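Local atomic coordinates of rhodanese domain-containing protein (Thermoplasma volcanium GSS1, PDB entry 3GK5), a protein that is of unknown function but carries a rhodanese-like domain, the fold of sulfurtransferases and related phosphatases, and may act on sulfur-containing substrates. Residues V23-E28 with N39-E44. Residues are numbered along the deposited sequence; the frame is centred on the assembly and turned at random.
Sequences VREPFE and NIPISE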
ATOM      1  N   VAL A  23      -2.573   0.479  -4.345  1.00 24.83           N
ATOM      2  CA  VAL A  23      -2.452   1.009  -5.701  1.00 22.77           C
ATOM      3  C   VAL A  23      -2.935   0.089  -6.811  1.00 14.64           C
ATOM      4  O   VAL A  23      -2.630   0.300  -7.984  1.00 19.21           O
ATOM      5  CB  VAL A  23      -1.005   1.398  -5.981  1.00 22.73           C
ATOM      6  CG1 VAL A  23      -0.527   2.358  -4.900  1.00 16.71           C
ATOM      7  CG2 VAL A  23      -0.141   0.154  -6.016  1.00 11.40           C
ATOM      8  N   ARG A  24      -3.703  -0.920  -6.431  1.00 21.37           N
ATOM      9  CA  ARG A  24      -4.261  -1.876  -7.375  1.00 19.44           C
ATOM     10  C   ARG A  24      -5.528  -1.281  -7.972  1.00 14.72           C
ATOM     11  O   ARG A  24      -6.028  -0.265  -7.494  1.00 19.78           O
ATOM     12  CB  ARG A  24      -4.600  -3.185  -6.654  1.00 17.27           C
ATOM     13  CG  ARG A  24      -3.414  -3.841  -5.968  1.00 24.54           C
ATOM     14  CD  ARG A  24      -3.797  -5.184  -5.387  1.00 20.43           C
ATOM     15  NE  ARG A  24      -4.749  -5.031  -4.292  1.00 23.13           N
ATOM     16  CZ  ARG A  24      -5.553  -5.994  -3.861  1.00 19.86           C
ATOM     17  NH1 ARG A  24      -5.528  -7.189  -4.434  1.00 12.28           N
ATOM     18  NH2 ARG A  24      -6.382  -5.759  -2.857  1.00 21.99           N
ATOM     19  N   GLU A  25      -6.042  -1.917  -9.017  1.00 18.14           N
ATOM     20  CA  GLU A  25      -7.261  -1.452  -9.659  1.00 24.69           C
ATOM     21  C   GLU A  25      -8.424  -1.795  -8.738  1.00 22.68           C
ATOM     22  O   GLU A  25      -8.390  -2.801  -8.033  1.00 25.34           O
ATOM     23  CB  GLU A  25      -7.443  -2.116 -11.030  1.00 34.92           C
ATOM     24  CG  GLU A  25      -6.352  -1.740 -12.030  1.00 34.06           C
ATOM     25  CD  GLU A  25      -6.173  -0.236 -12.147  1.00 44.76           C
ATOM     26  OE1 GLU A  25      -5.011   0.232 -12.187  1.00 36.08           O
ATOM     27  OE2 GLU A  25      -7.196   0.484 -12.204  1.00 52.21           O
ATOM     28  N   PRO A  26      -9.470  -0.958  -8.732  1.00 23.61           N
ATOM     29  CA  PRO A  26     -10.659  -1.145  -7.894  1.00 20.23           C
ATOM     30  C   PRO A  26     -11.321  -2.522  -7.893  1.00 27.81           C
ATOM     31  O   PRO A  26     -11.805  -2.969  -6.850  1.00 35.59           O
ATOM     32  CB  PRO A  26     -11.598  -0.026  -8.360  1.00 20.45           C
ATOM     33  CG  PRO A  26     -11.111   0.288  -9.756  1.00 31.13           C
ATOM     34  CD  PRO A  26      -9.627   0.204  -9.622  1.00 10.54           C
ATOM     35  N   PHE A  27     -11.338  -3.203  -9.035  1.00 27.89           N
ATOM     36  CA  PHE A  27     -11.966  -4.526  -9.105  1.00 23.84           C
ATOM     37  C   PHE A  27     -11.188  -5.570  -8.333  1.00 22.77           C
ATOM     38  O   PHE A  27     -11.703  -6.641  -8.044  1.00 30.13           O
ATOM     39  CB  PHE A  27     -12.110  -4.997 -10.562  1.00 24.60           C
ATOM     40  CG  PHE A  27     -10.808  -5.395 -11.216  1.00 20.08           C
ATOM     41  CD1 PHE A  27     -10.266  -6.665 -11.024  1.00 26.75           C
ATOM     42  CD2 PHE A  27     -10.144  -4.505 -12.054  1.00 20.31           C
ATOM     43  CE1 PHE A  27      -9.077  -7.044 -11.668  1.00 19.36           C
ATOM     44  CE2 PHE A  27      -8.961  -4.869 -12.700  1.00 14.87           C
ATOM     45  CZ  PHE A  27      -8.428  -6.142 -12.508  1.00  9.04           C
ATOM     46  N   GLU A  28      -9.943  -5.257  -8.009  1.00 21.65           N
ATOM     47  CA  GLU A  28      -9.100  -6.190  -7.286  1.00 15.76           C
ATOM     48  C   GLU A  28      -9.374  -6.183  -5.798  1.00 14.36           C
ATOM     49  O   GLU A  28      -9.123  -7.170  -5.120  1.00 20.74           O
ATOM     50  CB  GLU A  28      -7.626  -5.862  -7.534  1.00 26.05           C
ATOM     51  CG  GLU A  28      -7.168  -6.123  -8.957  1.00 22.04           C
ATOM     52  CD  GLU A  28      -5.723  -5.734  -9.200  1.00 19.81           C
ATOM     53  OE1 GLU A  28      -5.469  -4.600  -9.652  1.00 14.59           O
ATOM     54  OE2 GLU A  28      -4.838  -6.569  -8.936  1.00 19.31           O
ATOM     55  N   ASN A  39      -7.542   3.551  -1.499  1.00 16.87           N
ATOM     56  CA  ASN A  39      -7.303   2.996  -2.822  1.00 17.94           C
ATOM     57  C   ASN A  39      -7.002   4.033  -3.900  1.00 17.35           C
ATOM     58  O   ASN A  39      -7.835   4.879  -4.224  1.00 18.55           O
ATOM     59  CB  ASN A  39      -8.510   2.160  -3.256  1.00 18.60           C
ATOM     60  CG  ASN A  39      -8.314   1.486  -4.608  1.00 27.41           C
ATOM     61  OD1 ASN A  39      -9.289   1.251  -5.331  1.00 31.19           O
ATOM     62  ND2 ASN A  39      -7.064   1.153  -4.949  1.00 13.61           N
ATOM     63  N   ILE A  40      -5.789   3.965  -4.433  1.00 12.42           N
ATOM     64  CA  ILE A  40      -5.378   4.833  -5.514  1.00 12.49           C
ATOM     65  C   ILE A  40      -4.669   3.978  -6.561  1.00 19.89           C
ATOM     66  O   ILE A  40      -3.514   3.581  -6.382  1.00 21.71           O
ATOM     67  CB  ILE A  40      -4.418   5.943  -5.061  1.00 17.05           C
ATOM     68  CG1 ILE A  40      -5.126   6.873  -4.067  1.00 26.28           C
ATOM     69  CG2 ILE A  40      -3.974   6.765  -6.286  1.00 21.54           C
ATOM     70  CD1 ILE A  40      -4.229   7.955  -3.466  1.00  6.54           C
ATOM     71  N   PRO A  41      -5.365   3.664  -7.664  1.00 23.24           N
ATOM     72  CA  PRO A  41      -4.761   2.849  -8.726  1.00 15.38           C
ATOM     73  C   PRO A  41      -3.577   3.596  -9.323  1.00 17.30           C
ATOM     74  O   PRO A  41      -3.615   4.813  -9.409  1.00 25.18           O
ATOM     75  CB  PRO A  41      -5.904   2.687  -9.724  1.00 12.33           C
ATOM     76  CG  PRO A  41      -7.121   2.713  -8.842  1.00 26.09           C
ATOM     77  CD  PRO A  41      -6.809   3.852  -7.897  1.00 14.42           C
ATOM     78  N   ILE A  42      -2.527   2.875  -9.715  1.00 20.07           N
ATOM     79  CA  ILE A  42      -1.335   3.494 -10.302  1.00 26.57           C
ATOM     80  C   ILE A  42      -1.653   4.329 -11.541  1.00 29.58           C
ATOM     81  O   ILE A  42      -0.843   5.154 -11.969  1.00 28.40           O
ATOM     82  CB  ILE A  42      -0.285   2.440 -10.727  1.00 26.87           C
ATOM     83  CG1 ILE A  42      -0.980   1.312 -11.477  1.00 31.91           C
ATOM     84  CG2 ILE A  42       0.481   1.931  -9.526  1.00 23.14           C
ATOM     85  CD1 ILE A  42      -0.054   0.198 -11.899  1.00 55.79           C
ATOM     86  N   SER A  43      -2.825   4.107 -12.128  1.00 32.91           N
ATOM     87  CA  SER A  43      -3.223   4.843 -13.326  1.00 36.82           C
ATOM     88  C   SER A  43      -3.816   6.188 -12.957  1.00 37.51           C
ATOM     89  O   SER A  43      -4.188   6.987 -13.824  1.00 38.85           O
ATOM     90  CB  SER A  43      -4.240   4.036 -14.125  1.00 32.85           C
ATOM     91  OG  SER A  43      -3.665   2.810 -14.550  1.00 50.69           O
ATOM     92  N   GLU A  44      -3.892   6.438 -11.657  1.00 31.47           N
ATOM     93  CA  GLU A  44      -4.437   7.687 -11.167  1.00 27.27           C
ATOM     94  C   GLU A  44      -3.475   8.325 -10.191  1.00 21.87           C
ATOM     95  O   GLU A  44      -3.563   9.519  -9.929  1.00 28.71           O
ATOM     96  CB  GLU A  44      -5.776   7.446 -10.474  1.00 17.88           C
ATOM     97  CG  GLU A  44      -6.781   6.696 -11.312  1.00 25.29           C
ATOM     98  CD  GLU A  44      -8.099   6.509 -10.598  1.00 41.69           C
ATOM     99  OE1 GLU A  44      -8.905   5.666 -11.050  1.00 53.61           O
ATOM    100  OE2 GLU A  44      -8.340   7.205  -9.587  1.00 37.84           O
TER
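N39 reaches across to the carbonyl of R24 with its side-chain amide. From CB, which leaves the strand with CG anti to the backbone N (chi1 -177°), the chain runs to CG, 4.1 Å from R24 O, and there forks. On one branch ND2 donates to R24 O at 3.1 Å, nearly straight at 166°, with the acceptor lying in the amide plane; the same nitrogen also bonds to D22 O. On the other, OD1 comes up against P26, 3.8 Å from its CA. Bonds to the carbonyls of D22, at the end of strand 19-22, and R24, just beyond it, thus fix the rotation of the amide, and an alanine here would probably leave both carbonyls without this shared donor and the loop freer to shift. In the parallel sheet of the rhodanese-like fold, strands 19-22 and 38-39 are neighbours, and the contact joins the loops at their C-terminal ends, where the backbone turns into helix 26-29 or 42-48. The second loop-to-loop bond is I42 N to V23 O, 3.1 Å and bent to 140°. P41, between N39 and I42 in sequence, puts its CG against R24 O (3.4 Å) and P26 CD (3.6 Å), the two proline side chains crossing at about a right angle. The bent side chain of E25 brings its carboxylate against P41 CB, both oxygens lying 3.6 Å away. I42 CG2 also packs against V23 CB at 3.9 Å. Within 23-28, E28 OE1 accepts from E25 N and forms a salt bridge with R67, tying the turn to helix 66-76.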